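PDB 6VYE: 6-phosphogluconolactonase from Trypanosoma cruzi, which probably hydrolyses 6-phosphogluconolactone to 6-phosphogluconate, the second step of the oxidative pentose phosphate pathway. Local coordinates for residues I36-L50 against L70-D83. Numbering follows the deposited sequence.
Sequences IHASERTNWPLSIAL and LLKEERALRFFFGD. With PO4 (phosphate ion), chain C; GOL (glycerol), chain E.
Strands 46-50 and 77-81 pair in parallel, from Leu46 beside Leu77 to Leu50 beside Phe81, within the eight-stranded mixed sheet of the chain, and just before the strands Trp44 of the connecting loop packs against Ala76. Six backbone hydrogen bonds join the two segments, from Leu46 N to Ala76 O (2.9 Å), just before the second strand, to Gly82 N and Leu50 O (2.9 Å), just after Phe81. Helices 54-66 and 68-73 carry the chain from one strand to the next, an instance of the beta-alpha-beta crossover on which Rossmann-like sheets are built. On the face holding Leu77, Ile48 and Phe79, Ile48 CG2 lies 3.5 Å from Phe79 CD1; chi1 of -173° sets CG2 between the backbone N and the carbonyl carbon, alongside the ring. Leu77 CG meets Ile36 CD1 of helix 24-38 at 3.8 Å. Toward the rim of Trp44, Ile36 CG2 and Ala76 CB sit over one face, the latter a CH-pi contact (4.2 Å to the six-membered-ring centroid), and Arg41 CG over the other. Nearer the surface, Arg41 NE (3.2 Å) and NH1 (3.0 Å) make a salt bridge to one oxygen, Glu74 OE1, through bent bonds (139° and 146°). Beyond the cis peptide bond preceding Pro45, a water links Pro45 O to Arg78 NE.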
loop_
_atom_site.group_PDB
_atom_site.type_symbol
_atom_site.label_atom_id
_atom_site.label_comp_id
_atom_site.label_asym_id
_atom_site.label_seq_id
_atom_site.Cartn_x
_atom_site.Cartn_y
_atom_site.Cartn_z
ATOM N N ILE A 36 5.209 15.602 -0.677
ATOM C CA ILE A 36 5.166 16.346 0.619
ATOM C C ILE A 36 5.357 17.834 0.316
ATOM O O ILE A 36 4.525 18.651 0.734
ATOM C CB ILE A 36 6.211 15.822 1.614
ATOM C CG1 ILE A 36 5.867 14.408 2.087
ATOM C CG2 ILE A 36 6.356 16.805 2.784
ATOM C CD1 ILE A 36 6.957 13.718 2.853
ATOM N N HIS A 37 6.398 18.186 -0.430
ATOM C CA HIS A 37 6.766 19.608 -0.682
ATOM C C HIS A 37 5.783 20.322 -1.615
ATOM O O HIS A 37 5.792 21.579 -1.616
ATOM C CB HIS A 37 8.188 19.699 -1.192
ATOM C CG HIS A 37 9.166 19.325 -0.137
ATOM N ND1 HIS A 37 8.949 19.672 1.184
ATOM C CD2 HIS A 37 10.351 18.677 -0.192
ATOM C CE1 HIS A 37 9.965 19.233 1.916
ATOM N NE2 HIS A 37 10.818 18.583 1.098
ATOM N N ALA A 38 4.988 19.588 -2.391
ATOM C CA ALA A 38 3.993 20.150 -3.333
ATOM C C ALA A 38 2.777 20.610 -2.542
ATOM O O ALA A 38 1.999 21.369 -3.085
ATOM C CB ALA A 38 3.598 19.125 -4.382
ATOM N N SER A 39 2.642 20.130 -1.301
ATOM C CA SER A 39 1.507 20.374 -0.400
ATOM C C SER A 39 1.882 21.490 0.577
ATOM O O SER A 39 2.954 21.382 1.226
ATOM C CB SER A 39 1.170 19.113 0.320
ATOM O OG SER A 39 -0.204 19.076 0.672
ATOM N N GLU A 40 1.037 22.510 0.710
ATOM C CA GLU A 40 1.234 23.541 1.770
ATOM C C GLU A 40 1.292 22.868 3.158
ATOM O O GLU A 40 0.484 21.922 3.423
ATOM C CB GLU A 40 0.167 24.624 1.652
ATOM C CG GLU A 40 0.388 25.478 0.412
ATOM C CD GLU A 40 -0.487 26.708 0.334
ATOM O OE1 GLU A 40 -0.011 27.746 -0.190
ATOM O OE2 GLU A 40 -1.630 26.626 0.798
ATOM N N ARG A 41 2.230 23.335 3.994
ATOM C CA ARG A 41 2.479 22.838 5.379
ATOM C C ARG A 41 1.174 22.791 6.195
ATOM O O ARG A 41 1.106 21.980 7.127
ATOM C CB ARG A 41 3.549 23.688 6.077
ATOM C CG ARG A 41 4.974 23.313 5.692
ATOM C CD ARG A 41 6.030 24.248 6.262
ATOM N NE ARG A 41 7.405 23.775 6.081
ATOM C CZ ARG A 41 8.131 23.910 4.966
ATOM N NH1 ARG A 41 9.359 23.422 4.911
ATOM N NH2 ARG A 41 7.599 24.448 3.884
ATOM N N THR A 42 0.172 23.609 5.877
ATOM C CA THR A 42 -1.107 23.647 6.634
ATOM C C THR A 42 -1.917 22.367 6.403
ATOM O O THR A 42 -2.809 22.130 7.167
ATOM C CB THR A 42 -1.885 24.930 6.328
ATOM O OG1 THR A 42 -2.147 24.970 4.937
ATOM C CG2 THR A 42 -1.163 26.179 6.796
ATOM N N ASN A 43 -1.615 21.578 5.374
ATOM C CA ASN A 43 -2.304 20.299 5.053
ATOM C C ASN A 43 -1.534 19.134 5.663
ATOM O O ASN A 43 -2.112 18.006 5.729
ATOM C CB ASN A 43 -2.444 20.040 3.552
ATOM C CG ASN A 43 -3.246 21.117 2.863
ATOM O OD1 ASN A 43 -4.229 21.586 3.401
ATOM N ND2 ASN A 43 -2.773 21.584 1.727
ATOM N N TRP A 44 -0.295 19.388 6.100
ATOM C CA TRP A 44 0.506 18.367 6.816
ATOM C C TRP A 44 -0.165 18.102 8.164
ATOM O O TRP A 44 -0.780 18.995 8.751
ATOM C CB TRP A 44 1.966 18.789 6.972
ATOM C CG TRP A 44 2.702 19.078 5.703
ATOM C CD1 TRP A 44 2.223 19.101 4.418
ATOM C CD2 TRP A 44 4.099 19.422 5.624
ATOM N NE1 TRP A 44 3.231 19.452 3.562
ATOM C CE2 TRP A 44 4.392 19.651 4.261
ATOM C CE3 TRP A 44 5.113 19.592 6.574
ATOM C CZ2 TRP A 44 5.663 20.019 3.826
ATOM C CZ3 TRP A 44 6.372 19.943 6.145
ATOM C CH2 TRP A 44 6.635 20.175 4.791
ATOM N N PRO A 45 -0.073 16.874 8.713
ATOM C CA PRO A 45 0.633 15.772 8.070
ATOM C C PRO A 45 -0.223 15.131 6.979
ATOM O O PRO A 45 -1.424 14.967 7.172
ATOM C CB PRO A 45 0.862 14.753 9.199
ATOM C CG PRO A 45 -0.271 15.032 10.169
ATOM C CD PRO A 45 -0.585 16.516 10.047
ATOM N N LEU A 46 0.423 14.769 5.874
ATOM C CA LEU A 46 -0.220 14.018 4.781
ATOM C C LEU A 46 -0.313 12.548 5.197
ATOM O O LEU A 46 0.683 11.969 5.730
ATOM C CB LEU A 46 0.594 14.193 3.497
ATOM C CG LEU A 46 0.823 15.626 3.003
ATOM C CD1 LEU A 46 1.595 15.576 1.712
ATOM C CD2 LEU A 46 -0.491 16.356 2.749
ATOM N N SER A 47 -1.443 11.928 4.876
ATOM C CA SER A 47 -1.709 10.497 5.182
ATOM C C SER A 47 -0.946 9.612 4.184
ATOM O O SER A 47 -1.118 9.763 2.973
ATOM C CB SER A 47 -3.189 10.237 5.222
ATOM O OG SER A 47 -3.812 10.726 4.065
ATOM N N ILE A 48 -0.108 8.717 4.682
ATOM C CA ILE A 48 0.536 7.668 3.840
ATOM C C ILE A 48 0.115 6.277 4.348
ATOM O O ILE A 48 0.165 6.043 5.536
ATOM C CB ILE A 48 2.050 7.858 3.805
ATOM C CG1 ILE A 48 2.668 6.886 2.800
ATOM C CG2 ILE A 48 2.664 7.731 5.199
ATOM C CD1 ILE A 48 4.036 7.270 2.344
ATOM N N ALA A 49 -0.206 5.350 3.451
ATOM C CA ALA A 49 -0.436 3.944 3.808
ATOM C C ALA A 49 0.788 3.169 3.316
ATOM O O ALA A 49 1.053 3.223 2.075
ATOM C CB ALA A 49 -1.717 3.433 3.219
ATOM N N LEU A 50 1.524 2.567 4.262
ATOM C CA LEU A 50 2.808 1.879 4.014
ATOM C C LEU A 50 2.526 0.449 3.542
ATOM O O LEU A 50 1.553 -0.124 3.988
ATOM C CB LEU A 50 3.646 1.854 5.291
ATOM C CG LEU A 50 3.996 3.193 5.925
ATOM C CD1 LEU A 50 4.850 2.992 7.174
ATOM C CD2 LEU A 50 4.728 4.059 4.945
ATOM N N LEU A 70 12.345 16.284 8.272
ATOM C CA LEU A 70 11.088 16.545 7.561
ATOM C C LEU A 70 9.971 15.769 8.262
ATOM O O LEU A 70 8.888 16.334 8.388
ATOM C CB LEU A 70 11.255 16.131 6.102
ATOM C CG LEU A 70 10.017 16.243 5.229
ATOM C CD1 LEU A 70 9.492 17.662 5.217
ATOM C CD2 LEU A 70 10.321 15.798 3.814
ATOM N N LEU A 71 10.241 14.538 8.706
ATOM C CA LEU A 71 9.202 13.590 9.217
ATOM C C LEU A 71 8.994 13.749 10.727
ATOM O O LEU A 71 7.820 13.672 11.198
ATOM C CB LEU A 71 9.610 12.162 8.840
ATOM C CG LEU A 71 9.754 11.919 7.336
ATOM C CD1 LEU A 71 10.130 10.482 7.053
ATOM C CD2 LEU A 71 8.511 12.329 6.562
ATOM N N LYS A 72 10.067 13.945 11.482
ATOM C CA LYS A 72 10.018 14.015 12.964
ATOM C C LYS A 72 9.733 15.456 13.409
ATOM O O LYS A 72 8.703 15.660 14.051
ATOM C CB LYS A 72 11.304 13.442 13.561
ATOM C CG LYS A 72 11.560 13.718 15.039
ATOM C CD LYS A 72 12.884 13.098 15.450
ATOM C CE LYS A 72 12.870 12.487 16.827
ATOM N NZ LYS A 72 12.874 13.512 17.886
ATOM N N GLU A 73 10.613 16.411 13.100
ATOM C CA GLU A 73 10.486 17.833 13.529
ATOM C C GLU A 73 9.343 18.522 12.779
ATOM O O GLU A 73 8.655 19.328 13.419
ATOM C CB GLU A 73 11.751 18.654 13.270
ATOM C CG GLU A 73 12.746 18.592 14.421
ATOM C CD GLU A 73 13.305 17.203 14.647
ATOM O OE1 GLU A 73 13.600 16.517 13.645
ATOM O OE2 GLU A 73 13.357 16.775 15.813
ATOM N N GLU A 74 9.201 18.288 11.468
ATOM C CA GLU A 74 8.259 19.065 10.618
ATOM C C GLU A 74 6.931 18.296 10.489
ATOM O O GLU A 74 5.981 18.883 9.920
ATOM C CB GLU A 74 8.862 19.447 9.265
ATOM C CG GLU A 74 10.005 20.443 9.332
ATOM C CD GLU A 74 10.347 21.029 7.963
ATOM O OE1 GLU A 74 9.413 21.543 7.272
ATOM O OE2 GLU A 74 11.530 20.924 7.539
ATOM N N ARG A 75 6.844 17.075 11.036
ATOM C CA ARG A 75 5.580 16.296 11.124
ATOM C C ARG A 75 4.914 16.222 9.738
ATOM O O ARG A 75 3.701 16.528 9.645
ATOM C CB ARG A 75 4.666 16.971 12.158
ATOM C CG ARG A 75 5.284 17.071 13.549
ATOM C CD ARG A 75 4.502 17.881 14.563
ATOM N NE ARG A 75 3.077 17.567 14.508
ATOM C CZ ARG A 75 2.493 16.537 15.100
ATOM N NH1 ARG A 75 3.182 15.704 15.846
ATOM N NH2 ARG A 75 1.190 16.359 14.985
ATOM N N ALA A 76 5.652 15.882 8.683
ATOM C CA ALA A 76 5.148 15.907 7.294
ATOM C C ALA A 76 4.177 14.756 6.985
ATOM O O ALA A 76 3.314 14.969 6.097
ATOM C CB ALA A 76 6.295 15.909 6.340
ATOM N N LEU A 77 4.233 13.638 7.712
ATOM C CA LEU A 77 3.503 12.390 7.357
ATOM C C LEU A 77 2.843 11.776 8.593
ATOM O O LEU A 77 3.455 11.730 9.689
ATOM C CB LEU A 77 4.445 11.358 6.705
ATOM C CG LEU A 77 4.866 11.636 5.255
ATOM C CD1 LEU A 77 5.803 10.561 4.721
ATOM C CD2 LEU A 77 3.693 11.798 4.313
ATOM N N ARG A 78 1.659 11.225 8.362
ATOM C CA ARG A 78 0.934 10.356 9.307
ATOM C C ARG A 78 0.892 8.975 8.653
ATOM O O ARG A 78 0.373 8.827 7.526
ATOM C CB ARG A 78 -0.434 10.958 9.631
ATOM C CG ARG A 78 -1.068 10.361 10.867
ATOM C CD ARG A 78 -2.542 10.782 10.962
ATOM N NE ARG A 78 -2.682 12.223 11.219
ATOM C CZ ARG A 78 -2.494 12.816 12.401
ATOM N NH1 ARG A 78 -2.124 12.134 13.474
ATOM N NH2 ARG A 78 -2.634 14.114 12.510
ATOM N N PHE A 79 1.551 8.039 9.318
ATOM C CA PHE A 79 1.868 6.697 8.804
ATOM C C PHE A 79 0.744 5.739 9.205
ATOM O O PHE A 79 0.556 5.476 10.412
ATOM C CB PHE A 79 3.238 6.255 9.327
ATOM C CG PHE A 79 4.404 7.083 8.829
ATOM C CD1 PHE A 79 4.994 6.788 7.614
ATOM C CD2 PHE A 79 4.930 8.110 9.604
ATOM C CE1 PHE A 79 6.056 7.541 7.140
ATOM C CE2 PHE A 79 5.999 8.867 9.137
ATOM C CZ PHE A 79 6.596 8.533 7.935
ATOM N N PHE A 80 0.076 5.204 8.198
ATOM C CA PHE A 80 -0.935 4.119 8.280
ATOM C C PHE A 80 -0.376 2.903 7.546
ATOM O O PHE A 80 0.664 3.011 6.935
ATOM C CB PHE A 80 -2.228 4.577 7.616
ATOM C CG PHE A 80 -2.921 5.738 8.286
ATOM C CD1 PHE A 80 -2.511 7.047 8.064
ATOM C CD2 PHE A 80 -4.016 5.531 9.112
ATOM C CE1 PHE A 80 -3.153 8.121 8.671
ATOM C CE2 PHE A 80 -4.640 6.602 9.744
ATOM C CZ PHE A 80 -4.197 7.897 9.532
ATOM N N PHE A 81 -1.073 1.783 7.598
ATOM C CA PHE A 81 -0.658 0.532 6.922
ATOM C C PHE A 81 -1.721 0.154 5.907
ATOM O O PHE A 81 -2.910 0.197 6.259
ATOM C CB PHE A 81 -0.378 -0.550 7.959
ATOM C CG PHE A 81 0.834 -0.218 8.778
ATOM C CD1 PHE A 81 2.087 -0.668 8.392
ATOM C CD2 PHE A 81 0.726 0.656 9.849
ATOM C CE1 PHE A 81 3.207 -0.320 9.129
ATOM C CE2 PHE A 81 1.860 1.044 10.551
ATOM C CZ PHE A 81 3.094 0.532 10.199
ATOM N N GLY A 82 -1.273 -0.126 4.683
ATOM C CA GLY A 82 -2.148 -0.621 3.610
ATOM C C GLY A 82 -2.624 -2.020 3.938
ATOM O O GLY A 82 -3.669 -2.397 3.486
ATOM N N ASP A 83 -1.795 -2.778 4.648
ATOM C CA ASP A 83 -2.156 -4.095 5.207
ATOM C C ASP A 83 -1.265 -4.405 6.410
ATOM O O ASP A 83 -0.198 -3.742 6.626
ATOM C CB ASP A 83 -2.100 -5.208 4.149
ATOM C CG ASP A 83 -0.714 -5.573 3.678
ATOM O OD1 ASP A 83 0.179 -4.686 3.709
ATOM O OD2 ASP A 83 -0.542 -6.750 3.259
HETATM P P PO4 C . 4.487 26.286 2.755
HETATM O O1 PO4 C . 5.231 27.609 2.495
HETATM O O2 PO4 C . 3.016 26.562 2.678
HETATM O O3 PO4 C . 4.852 25.339 1.650
HETATM O O4 PO4 C . 4.920 25.786 4.074
HETATM C C1 GOL E . 14.519 18.071 2.969
HETATM O O1 GOL E . 13.425 17.724 2.121
HETATM C C2 GOL E . 14.783 17.000 4.001
HETATM O O2 GOL E . 13.829 15.975 3.782
HETATM C C3 GOL E . 14.712 17.476 5.435
HETATM O O3 GOL E . 14.785 16.385 6.350
HETATM O O HOH W 1 -2.853 12.980 8.374
#